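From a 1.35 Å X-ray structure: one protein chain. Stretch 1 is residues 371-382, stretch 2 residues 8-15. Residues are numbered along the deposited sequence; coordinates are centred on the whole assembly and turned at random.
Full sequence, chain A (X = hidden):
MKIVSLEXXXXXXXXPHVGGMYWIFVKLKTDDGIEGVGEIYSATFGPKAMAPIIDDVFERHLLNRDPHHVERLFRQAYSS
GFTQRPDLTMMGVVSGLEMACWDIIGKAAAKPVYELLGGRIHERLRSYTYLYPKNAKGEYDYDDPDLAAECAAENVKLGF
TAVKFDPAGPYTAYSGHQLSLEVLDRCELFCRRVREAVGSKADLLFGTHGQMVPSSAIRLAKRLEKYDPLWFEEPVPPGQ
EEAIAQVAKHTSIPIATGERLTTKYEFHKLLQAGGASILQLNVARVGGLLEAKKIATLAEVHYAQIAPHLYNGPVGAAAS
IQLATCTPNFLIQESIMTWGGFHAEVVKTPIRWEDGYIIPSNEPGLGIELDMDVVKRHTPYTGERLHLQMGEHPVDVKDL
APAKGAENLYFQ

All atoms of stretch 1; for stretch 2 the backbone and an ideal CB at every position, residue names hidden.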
# COMPACT_ATOMS: atom_id res chain seq x y z
N ASP A 371 -29.70 39.68 22.48
CA ASP A 371 -30.27 40.79 23.22
C ASP A 371 -29.35 41.97 22.99
O ASP A 371 -28.26 42.04 23.56
CB ASP A 371 -30.35 40.43 24.71
CG ASP A 371 -31.03 41.51 25.54
OD1 ASP A 371 -30.85 42.70 25.24
OD2 ASP A 371 -31.75 41.15 26.50
N MET A 372 -29.77 42.90 22.14
CA MET A 372 -28.89 43.98 21.71
C MET A 372 -28.56 44.98 22.82
O MET A 372 -27.51 45.62 22.78
CB MET A 372 -29.45 44.70 20.48
CG MET A 372 -29.51 43.82 19.25
SD MET A 372 -27.98 42.90 18.94
CE MET A 372 -26.83 44.24 18.61
N ASP A 373 -29.43 45.10 23.81
CA ASP A 373 -29.10 45.98 24.93
C ASP A 373 -27.93 45.41 25.73
O ASP A 373 -27.02 46.14 26.13
CB ASP A 373 -30.33 46.19 25.82
CG ASP A 373 -31.44 46.94 25.10
OD1 ASP A 373 -31.13 47.89 24.34
OD2 ASP A 373 -32.62 46.58 25.29
N VAL A 374 -27.92 44.09 25.92
CA VAL A 374 -26.80 43.44 26.60
C VAL A 374 -25.54 43.51 25.74
O VAL A 374 -24.46 43.83 26.25
CB VAL A 374 -27.14 41.97 26.95
CG1 VAL A 374 -25.92 41.26 27.53
CG2 VAL A 374 -28.32 41.92 27.92
N VAL A 375 -25.68 43.22 24.45
CA VAL A 375 -24.56 43.33 23.52
C VAL A 375 -23.91 44.71 23.58
O VAL A 375 -22.69 44.82 23.69
CB VAL A 375 -24.99 43.01 22.07
CG1 VAL A 375 -23.90 43.37 21.08
CG2 VAL A 375 -25.36 41.54 21.95
N LYS A 376 -24.72 45.76 23.53
CA LYS A 376 -24.19 47.12 23.55
C LYS A 376 -23.41 47.43 24.83
O LYS A 376 -22.40 48.13 24.79
CB LYS A 376 -25.31 48.15 23.36
CG LYS A 376 -25.95 48.12 21.98
CD LYS A 376 -27.14 49.07 21.89
CE LYS A 376 -28.05 48.71 20.73
NZ LYS A 376 -28.90 49.86 20.31
N ARG A 377 -23.87 46.89 25.95
CA ARG A 377 -23.20 47.13 27.23
C ARG A 377 -21.87 46.38 27.35
O ARG A 377 -21.06 46.70 28.22
CB ARG A 377 -24.11 46.75 28.41
CG ARG A 377 -25.38 47.60 28.52
CD ARG A 377 -25.98 47.52 29.93
NE ARG A 377 -26.23 46.15 30.35
CZ ARG A 377 -27.34 45.47 30.06
NH1 ARG A 377 -28.29 46.03 29.33
NH2 ARG A 377 -27.50 44.23 30.49
N HIS A 378 -21.65 45.38 26.49
CA HIS A 378 -20.44 44.58 26.57
C HIS A 378 -19.57 44.71 25.32
O HIS A 378 -18.77 43.84 25.00
CB HIS A 378 -20.79 43.11 26.87
CG HIS A 378 -21.43 42.93 28.20
ND1 HIS A 378 -20.71 42.63 29.34
CD2 HIS A 378 -22.72 43.04 28.60
CE1 HIS A 378 -21.54 42.55 30.37
NE2 HIS A 378 -22.76 42.79 29.95
N THR A 379 -19.74 45.84 24.63
CA THR A 379 -18.87 46.22 23.53
C THR A 379 -18.38 47.64 23.85
O THR A 379 -19.13 48.43 24.42
CB THR A 379 -19.61 46.21 22.17
OG1 THR A 379 -20.73 47.10 22.23
CG2 THR A 379 -20.12 44.81 21.85
N PRO A 380 -17.13 47.96 23.49
CA PRO A 380 -16.18 47.12 22.76
C PRO A 380 -15.29 46.28 23.67
O PRO A 380 -15.19 46.55 24.87
CB PRO A 380 -15.32 48.15 22.03
CG PRO A 380 -15.26 49.30 22.99
CD PRO A 380 -16.61 49.33 23.69
N TYR A 381 -14.67 45.25 23.10
CA TYR A 381 -13.62 44.51 23.78
C TYR A 381 -12.35 45.35 23.75
O TYR A 381 -11.96 45.86 22.70
CB TYR A 381 -13.40 43.16 23.08
CG TYR A 381 -12.21 42.37 23.57
CD1 TYR A 381 -12.23 41.74 24.80
CD2 TYR A 381 -11.07 42.24 22.78
CE1 TYR A 381 -11.15 41.01 25.25
CE2 TYR A 381 -9.98 41.51 23.22
CZ TYR A 381 -10.02 40.89 24.45
OH TYR A 381 -8.94 40.17 24.90
N THR A 382 -11.70 45.51 24.90
CA THR A 382 -10.50 46.35 24.97
C THR A 382 -9.33 45.54 25.49
O THR A 382 -8.29 46.10 25.86
CB THR A 382 -10.71 47.56 25.89
OG1 THR A 382 -11.00 47.10 27.22
CG2 THR A 382 -11.85 48.43 25.39
N UNK A 8 -21.49 44.03 12.61
CA UNK A 8 -20.59 43.16 13.36
C UNK A 8 -20.57 43.60 14.82
O UNK A 8 -20.43 44.79 15.11
CB UNK A 8 -19.18 43.18 12.77
N UNK A 9 -20.72 42.65 15.72
CA UNK A 9 -20.70 42.93 17.15
C UNK A 9 -19.72 41.99 17.82
O UNK A 9 -19.96 40.78 17.90
CB UNK A 9 -22.09 42.79 17.76
N UNK A 10 -18.60 42.53 18.28
CA UNK A 10 -17.58 41.74 18.97
C UNK A 10 -17.71 42.01 20.46
O UNK A 10 -17.31 43.06 20.96
CB UNK A 10 -16.17 42.07 18.47
N UNK A 11 -18.30 41.04 21.16
CA UNK A 11 -18.69 41.20 22.55
C UNK A 11 -17.59 40.73 23.49
O UNK A 11 -17.05 39.64 23.32
CB UNK A 11 -19.98 40.43 22.83
N UNK A 12 -17.27 41.56 24.48
CA UNK A 12 -16.31 41.18 25.51
C UNK A 12 -16.98 40.26 26.52
O UNK A 12 -17.99 40.63 27.13
CB UNK A 12 -15.74 42.42 26.21
N UNK A 13 -16.43 39.06 26.70
CA UNK A 13 -16.95 38.12 27.68
C UNK A 13 -16.45 38.53 29.07
O UNK A 13 -15.26 38.69 29.27
CB UNK A 13 -16.53 36.69 27.34
N UNK A 14 -17.36 38.71 30.04
CA UNK A 14 -16.91 39.16 31.36
C UNK A 14 -16.00 38.14 32.04
O UNK A 14 -16.11 36.95 31.75
CB UNK A 14 -18.12 39.45 32.25
N UNK A 15 -15.10 38.61 32.93
CA UNK A 15 -14.31 37.66 33.72
C UNK A 15 -15.26 36.72 34.47
O UNK A 15 -16.34 37.16 34.86
CB UNK A 15 -13.39 38.39 34.70

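Position 8 lies within an extended strand that begins earlier in the chain and has nothing of stretch 1 within 5.5 Å of its ideal CB, so this contact sets no rule there. The deposited residue is T8, and it takes no part.

At position 9 the CA-to-CB bond points toward the helix. The ideal CB lies 3.8 Å from V375 CG1 and 5.0 Å from both M372 CE and T379 CG2, a greasy surface with a methyl reaching out from M372. A flat ring or a long aliphatic chain would suit, and a ring could offer its face to that methyl. The residue is H9. M372 CE sits over one face of its ring, 3.4 Å from H9 NE2, in a CH-pi contact, while V375 CG1 packs 3.8 Å from H9 CB. A water 2.6 Å from H9 ND1 reaches T379 OG1 more weakly, at 3.5 Å.

Position 10 points sideways, its ideal CB no closer than 5.5 Å to Y381 CB. Extended angles favour a beta-branched residue, but many would do. It is I10, whose side chain leads away; its backbone does more, since one water donates to I10 O (2.7 Å) and accepts from Y381 N (2.8 Å), bridging atoms that stand 4.0 Å apart.

Position 11 also points sideways; its ideal CB is 4.2 Å from H378 O, 4.5 Å from T379 CG2 and 5.2 Å from V375 CG1, the two methyls lying to the same side. Valine, isoleucine or another apolar side chain of moderate size would suit, since its branches could reach those methyls. The deposited V11 does so: its CG2 meets V375 CG1 at 3.8 Å, and its CG1 lies 3.8 Å from H378 CB. Its CA also makes a CA-H...O contact of 3.6 Å with H378 O.

Position 12 faces stretch 1 at very close range. The ideal CB is 3.6 Å from H378 O, 3.8 Å from Y381 CD1 and 4.4 Å from P380 O, so small residues are the natural candidates. A12 fits, its CB at the edge of the Y381 ring, 3.9 Å from Y381 CD1. The backbone also ties the two stretches together here: A12 N donates to H378 O at 2.8 Å and 162°, the one direct hydrogen bond across the contact. A water joins A12 O (2.8 Å) to H378 ND1 (2.9 Å).

Position 13 points away and is free of stretch 1; V13 makes no contact with it.

Position 14 points sideways, its ideal CB 5.0 Å from H378 CE1. With phi at -63° and psi at 153°, proline is allowed, as are other modest apolar residues. P14 brings its CG to 3.9 Å from H378 CE1, an oblique approach to the ring.

Position 15 is out of reach, though its phi of -56° also admits proline; the residue is P15.

Stretch 2 (8-15) THIVAVPP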
# COMPACT_ATOMS: atom_id res chain seq x y z
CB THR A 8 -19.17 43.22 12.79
OG1 THR A 8 -19.19 42.72 11.45
CG2 THR A 8 -18.21 42.38 13.63
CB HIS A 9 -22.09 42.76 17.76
CG HIS A 9 -23.11 43.68 17.16
ND1 HIS A 9 -23.25 44.99 17.56
CD2 HIS A 9 -24.03 43.49 16.19
CE1 HIS A 9 -24.20 45.57 16.86
NE2 HIS A 9 -24.70 44.67 16.02
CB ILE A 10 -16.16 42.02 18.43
CG1 ILE A 10 -16.10 41.69 16.94
CG2 ILE A 10 -15.13 41.20 19.21
CD1 ILE A 10 -14.75 41.92 16.28
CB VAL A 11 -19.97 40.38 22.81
CG1 VAL A 11 -20.36 40.44 24.27
CG2 VAL A 11 -21.11 40.88 21.92
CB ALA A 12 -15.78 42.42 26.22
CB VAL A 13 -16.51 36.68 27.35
CG1 VAL A 13 -17.05 35.71 28.38
CG2 VAL A 13 -16.96 36.29 25.94
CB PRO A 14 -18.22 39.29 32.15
CG PRO A 14 -19.30 39.41 31.12
CD PRO A 14 -18.83 38.58 29.96
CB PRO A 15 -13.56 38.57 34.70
CG PRO A 15 -13.51 39.90 34.02
CD PRO A 15 -14.79 40.01 33.24
O HOH W 1 -21.88 46.74 18.95
O HOH W 2 -15.42 44.99 20.45
O HOH W 3 -17.80 42.36 29.28
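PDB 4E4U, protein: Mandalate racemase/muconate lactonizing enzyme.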